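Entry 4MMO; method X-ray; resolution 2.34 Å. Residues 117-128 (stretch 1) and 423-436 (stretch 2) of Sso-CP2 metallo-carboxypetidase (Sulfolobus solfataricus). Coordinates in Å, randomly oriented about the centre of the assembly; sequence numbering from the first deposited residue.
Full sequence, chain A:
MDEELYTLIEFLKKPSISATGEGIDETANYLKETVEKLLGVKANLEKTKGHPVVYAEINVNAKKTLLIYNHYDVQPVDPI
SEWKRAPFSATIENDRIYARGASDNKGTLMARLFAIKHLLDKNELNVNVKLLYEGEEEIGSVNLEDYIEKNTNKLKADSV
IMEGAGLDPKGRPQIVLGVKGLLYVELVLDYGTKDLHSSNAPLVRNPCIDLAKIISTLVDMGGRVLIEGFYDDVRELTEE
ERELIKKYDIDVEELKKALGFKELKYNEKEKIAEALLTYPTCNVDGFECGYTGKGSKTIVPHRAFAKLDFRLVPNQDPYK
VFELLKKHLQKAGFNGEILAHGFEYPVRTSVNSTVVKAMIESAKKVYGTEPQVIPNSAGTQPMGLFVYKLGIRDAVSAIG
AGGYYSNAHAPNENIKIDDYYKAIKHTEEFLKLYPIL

Stretch 1 117-128: KHLLDKNELNVN
Stretch 2 423-436: AIKHTEEFLKLYPI

Residues 117–121 continue a helix that begins earlier in the chain, and residues 423–433 belong to a second helix that also begins earlier. The two axes approach to 10.3 Å, with 52° between their N-to-C directions (signed crossing angle -52°). Register is set by three CA–CA separations: 7.1 Å for Leu 119 and Glu 428, 7.0 Å for Leu 125 and Lys 432, and 6.1 Å for Val 127 and Pro 435. The two stretches of the chain thus advance in the same general sense. Together they bury 536 Å².

Backbone hydrogen bonds organise the turn that follows in stretch 1. Asp 121 N donates a hydrogen bond to Lys 117 O at 2.8 Å. Asn 123 has left-handed phi/psi (53/43) within the turn, and Glu 124 N donates back across it to Leu 119 O at 2.8 Å; Leu 125 (-84/115) and Val 127 (-147/133) are extended. In stretch 2 regular i to i-4 hydrogen bonds run along the helix, including Lys 432 N to Glu 428 O at 3.0 Å, and Tyr 434, Pro 435 and Ile 436 keep helical phi/psi.

The polar contacts centre on two glutamates. His 118 (chi1 m) donates from ND1 to Glu 428 OE2 at a very short 2.5 Å, with an angle of 140° at the hydrogen; the carboxylate oxygen lies at the edge of the imidazole, near its plane. Glu 428 has chi1 -81° and chi2 t. Lys 122 NZ stands 4.5 Å from the same Glu 428 OE2, beyond a salt bridge. Glu 124 (m, t) forms a long salt bridge, OE1 to Lys 432 NZ at 3.6 Å; the lysine is extended (m, t, t, t), and its CE is nearer still, 3.3 Å from Glu 124 OE1.

Apolar packing gathers around Leu 431 (m, t). Leu 119 (m, t) places CD1 3.4 Å from Leu 431 CB, while Leu 125 (t, p) approaches less closely, CD1 to Leu 431 CD1 at 4.4 Å. Val 127 (chi1 p) reaches two residues: CG1 lies 4.1 Å from Leu 431 CD2, and CG2 lies 3.8 Å from CE2 of Tyr 434 (chi1 t), at the edge of its ring, near the plane.

Pro 435, C-gamma endo, makes a close van der Waals contact, CB to Asn 126 O at 3.2 Å; between the side chains, Asn 126 CB lies 4.1 Å from Pro 435 CG.

Two waters bridge the stretches, water 1 between main-chain atoms and water 2 between the Asn 126 side chain and the Lys 432 carbonyl. The oxygen of water 1 lies 2.8 Å from Asn 126 N, from which it accepts, and the water donates to Glu 124 O (3.1 Å) and Leu 431 O (2.7 Å). Water 2 accepts from Asn 126 ND2 at 3.0 Å and donates to Lys 432 O at 3.1 Å.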

# COMPACT_ATOMS: atom_id res chain seq x y z
N LYS A 117 22.65 -42.29 6.14
CA LYS A 117 22.87 -43.13 7.31
C LYS A 117 22.69 -44.60 6.96
O LYS A 117 23.50 -45.45 7.36
CB LYS A 117 21.88 -42.77 8.41
CG LYS A 117 22.04 -43.57 9.69
CD LYS A 117 20.90 -43.31 10.66
CE LYS A 117 21.28 -43.71 12.07
NZ LYS A 117 21.82 -45.09 12.15
N HIS A 118 21.63 -44.91 6.24
CA HIS A 118 21.32 -46.28 5.88
C HIS A 118 22.46 -46.88 5.05
O HIS A 118 22.93 -47.98 5.34
CB HIS A 118 20.00 -46.35 5.12
CG HIS A 118 18.81 -46.00 5.96
ND1 HIS A 118 17.53 -45.93 5.45
CD2 HIS A 118 18.71 -45.69 7.27
CE1 HIS A 118 16.70 -45.59 6.42
NE2 HIS A 118 17.38 -45.44 7.53
N LEU A 119 22.91 -46.14 4.05
CA LEU A 119 24.00 -46.61 3.20
C LEU A 119 25.29 -46.79 3.99
O LEU A 119 26.01 -47.76 3.79
CB LEU A 119 24.22 -45.66 2.02
CG LEU A 119 23.07 -45.54 1.02
CD1 LEU A 119 23.46 -44.64 -0.14
CD2 LEU A 119 22.62 -46.90 0.51
N LEU A 120 25.57 -45.87 4.91
CA LEU A 120 26.74 -45.98 5.77
C LEU A 120 26.65 -47.23 6.65
O LEU A 120 27.64 -47.95 6.83
CB LEU A 120 26.88 -44.75 6.67
CG LEU A 120 27.51 -43.49 6.06
CD1 LEU A 120 27.43 -42.34 7.05
CD2 LEU A 120 28.95 -43.74 5.66
N ASP A 121 25.47 -47.48 7.19
CA ASP A 121 25.25 -48.62 8.08
C ASP A 121 25.45 -49.96 7.37
O ASP A 121 25.62 -50.99 8.02
CB ASP A 121 23.84 -48.56 8.69
CG ASP A 121 23.69 -47.46 9.73
OD1 ASP A 121 24.72 -46.90 10.18
OD2 ASP A 121 22.54 -47.17 10.12
N LYS A 122 25.41 -49.94 6.04
CA LYS A 122 25.57 -51.15 5.25
C LYS A 122 26.88 -51.15 4.45
O LYS A 122 27.12 -52.05 3.65
CB LYS A 122 24.40 -51.30 4.27
CG LYS A 122 23.03 -51.30 4.92
CD LYS A 122 21.95 -51.52 3.87
CE LYS A 122 20.59 -50.99 4.31
NZ LYS A 122 20.09 -49.93 3.38
N ASN A 123 27.71 -50.14 4.68
CA ASN A 123 28.93 -49.96 3.90
C ASN A 123 28.64 -49.95 2.40
O ASN A 123 29.37 -50.56 1.61
CB ASN A 123 29.97 -51.03 4.25
CG ASN A 123 30.73 -50.70 5.52
OD1 ASN A 123 31.85 -50.19 5.47
ND2 ASN A 123 30.13 -51.00 6.67
N GLU A 124 27.58 -49.24 2.01
CA GLU A 124 27.16 -49.16 0.61
C GLU A 124 27.30 -47.76 0.02
O GLU A 124 26.90 -47.52 -1.12
CB GLU A 124 25.70 -49.63 0.48
CG GLU A 124 25.48 -51.09 0.83
CD GLU A 124 24.05 -51.54 0.61
OE1 GLU A 124 23.15 -50.68 0.53
OE2 GLU A 124 23.82 -52.76 0.52
N LEU A 125 27.88 -46.83 0.78
CA LEU A 125 28.07 -45.47 0.29
C LEU A 125 29.36 -45.37 -0.53
O LEU A 125 30.46 -45.54 -0.01
CB LEU A 125 28.11 -44.46 1.44
CG LEU A 125 28.20 -42.99 1.03
CD1 LEU A 125 26.96 -42.55 0.26
CD2 LEU A 125 28.42 -42.08 2.23
N ASN A 126 29.20 -45.08 -1.82
CA ASN A 126 30.33 -45.05 -2.75
C ASN A 126 30.47 -43.70 -3.42
O ASN A 126 30.91 -43.59 -4.57
CB ASN A 126 30.18 -46.16 -3.79
CG ASN A 126 30.25 -47.54 -3.17
OD1 ASN A 126 31.32 -47.99 -2.76
ND2 ASN A 126 29.11 -48.22 -3.08
N VAL A 127 30.10 -42.66 -2.68
CA VAL A 127 30.29 -41.28 -3.11
C VAL A 127 30.55 -40.43 -1.88
O VAL A 127 29.85 -40.56 -0.87
CB VAL A 127 29.06 -40.76 -3.89
CG1 VAL A 127 27.78 -40.97 -3.10
CG2 VAL A 127 29.23 -39.29 -4.27
N ASN A 128 31.57 -39.59 -1.94
CA ASN A 128 31.84 -38.67 -0.86
C ASN A 128 30.73 -37.63 -0.82
O ASN A 128 30.30 -37.14 -1.87
CB ASN A 128 33.19 -37.99 -1.06
CG ASN A 128 34.32 -38.98 -1.21
OD1 ASN A 128 34.40 -39.97 -0.48
ND2 ASN A 128 35.21 -38.73 -2.17
N ALA A 423 10.90 -40.50 0.02
CA ALA A 423 11.96 -39.53 -0.22
C ALA A 423 13.30 -40.08 0.24
O ALA A 423 14.31 -39.96 -0.46
CB ALA A 423 11.65 -38.21 0.47
N ILE A 424 13.31 -40.68 1.43
CA ILE A 424 14.50 -41.37 1.93
C ILE A 424 14.93 -42.41 0.90
O ILE A 424 16.10 -42.53 0.56
CB ILE A 424 14.21 -42.08 3.28
CG1 ILE A 424 13.90 -41.05 4.36
CG2 ILE A 424 15.41 -42.94 3.71
CD1 ILE A 424 13.33 -41.64 5.64
N LYS A 425 13.94 -43.14 0.40
CA LYS A 425 14.14 -44.23 -0.54
C LYS A 425 14.71 -43.71 -1.87
O LYS A 425 15.66 -44.27 -2.41
CB LYS A 425 12.80 -44.92 -0.75
CG LYS A 425 12.81 -46.22 -1.50
CD LYS A 425 11.43 -46.82 -1.39
CE LYS A 425 11.23 -48.03 -2.27
NZ LYS A 425 9.82 -48.50 -2.15
N HIS A 426 14.12 -42.63 -2.37
CA HIS A 426 14.61 -41.96 -3.58
C HIS A 426 16.07 -41.55 -3.43
O HIS A 426 16.86 -41.68 -4.36
CB HIS A 426 13.74 -40.74 -3.88
CG HIS A 426 14.07 -40.07 -5.18
ND1 HIS A 426 13.45 -38.91 -5.59
CD2 HIS A 426 14.93 -40.39 -6.17
CE1 HIS A 426 13.92 -38.54 -6.77
NE2 HIS A 426 14.83 -39.43 -7.14
N THR A 427 16.43 -41.05 -2.25
CA THR A 427 17.79 -40.58 -2.03
C THR A 427 18.77 -41.75 -2.02
O THR A 427 19.86 -41.66 -2.58
CB THR A 427 17.92 -39.84 -0.68
OG1 THR A 427 16.97 -38.76 -0.62
CG2 THR A 427 19.34 -39.29 -0.52
N GLU A 428 18.37 -42.84 -1.37
CA GLU A 428 19.18 -44.05 -1.31
C GLU A 428 19.49 -44.56 -2.71
O GLU A 428 20.66 -44.76 -3.06
CB GLU A 428 18.45 -45.14 -0.51
CG GLU A 428 18.59 -44.98 1.00
CD GLU A 428 17.67 -45.89 1.79
OE1 GLU A 428 16.71 -46.44 1.22
OE2 GLU A 428 17.91 -46.06 3.00
N GLU A 429 18.46 -44.75 -3.52
CA GLU A 429 18.64 -45.21 -4.89
C GLU A 429 19.48 -44.22 -5.69
O GLU A 429 20.30 -44.62 -6.51
CB GLU A 429 17.29 -45.42 -5.58
CG GLU A 429 16.66 -46.77 -5.30
CD GLU A 429 17.50 -47.93 -5.81
OE1 GLU A 429 17.35 -49.05 -5.29
OE2 GLU A 429 18.32 -47.71 -6.74
N PHE A 430 19.28 -42.92 -5.44
CA PHE A 430 20.06 -41.92 -6.15
C PHE A 430 21.54 -42.04 -5.83
O PHE A 430 22.38 -41.96 -6.72
CB PHE A 430 19.56 -40.50 -5.84
CG PHE A 430 20.57 -39.44 -6.16
CD1 PHE A 430 20.84 -39.08 -7.47
CD2 PHE A 430 21.27 -38.81 -5.14
CE1 PHE A 430 21.78 -38.11 -7.77
CE2 PHE A 430 22.22 -37.84 -5.43
CZ PHE A 430 22.47 -37.49 -6.75
N LEU A 431 21.86 -42.27 -4.55
CA LEU A 431 23.25 -42.35 -4.11
C LEU A 431 23.93 -43.65 -4.55
O LEU A 431 25.15 -43.70 -4.69
CB LEU A 431 23.33 -42.22 -2.58
CG LEU A 431 22.95 -40.87 -1.94
CD1 LEU A 431 22.87 -41.02 -0.43
CD2 LEU A 431 23.94 -39.78 -2.30
N LYS A 432 23.15 -44.71 -4.73
CA LYS A 432 23.69 -45.98 -5.19
C LYS A 432 24.03 -45.90 -6.67
O LYS A 432 24.97 -46.51 -7.15
CB LYS A 432 22.68 -47.11 -4.96
CG LYS A 432 22.62 -47.62 -3.54
CD LYS A 432 21.40 -48.50 -3.32
CE LYS A 432 21.63 -49.51 -2.21
NZ LYS A 432 20.35 -50.04 -1.66
N LEU A 433 23.24 -45.09 -7.38
CA LEU A 433 23.26 -45.05 -8.83
C LEU A 433 24.24 -44.01 -9.38
O LEU A 433 24.91 -44.25 -10.38
CB LEU A 433 21.84 -44.74 -9.30
CG LEU A 433 21.45 -44.92 -10.76
CD1 LEU A 433 21.83 -46.30 -11.27
CD2 LEU A 433 19.96 -44.70 -10.86
N TYR A 434 24.32 -42.86 -8.71
CA TYR A 434 25.20 -41.78 -9.14
C TYR A 434 26.65 -42.22 -9.36
O TYR A 434 27.25 -41.88 -10.39
CB TYR A 434 25.16 -40.61 -8.14
CG TYR A 434 26.17 -39.52 -8.43
CD1 TYR A 434 26.14 -38.82 -9.63
CD2 TYR A 434 27.15 -39.20 -7.51
CE1 TYR A 434 27.05 -37.82 -9.90
CE2 TYR A 434 28.07 -38.19 -7.77
CZ TYR A 434 28.01 -37.51 -8.96
OH TYR A 434 28.93 -36.52 -9.22
N PRO A 435 27.22 -42.98 -8.41
CA PRO A 435 28.64 -43.33 -8.57
C PRO A 435 28.93 -44.38 -9.65
O PRO A 435 30.08 -44.49 -10.07
CB PRO A 435 29.03 -43.86 -7.18
CG PRO A 435 27.76 -44.32 -6.58
CD PRO A 435 26.68 -43.45 -7.13
N ILE A 436 27.92 -45.13 -10.10
CA ILE A 436 28.16 -46.17 -11.11
C ILE A 436 27.97 -45.64 -12.54
O ILE A 436 28.46 -46.25 -13.49
CB ILE A 436 27.30 -47.44 -10.89
CG1 ILE A 436 25.81 -47.18 -11.12
CG2 ILE A 436 27.54 -47.99 -9.49
CD1 ILE A 436 24.95 -48.44 -11.09
O HOH W 1 26.67 -45.04 -2.91
O HOH W 2 26.83 -47.79 -5.02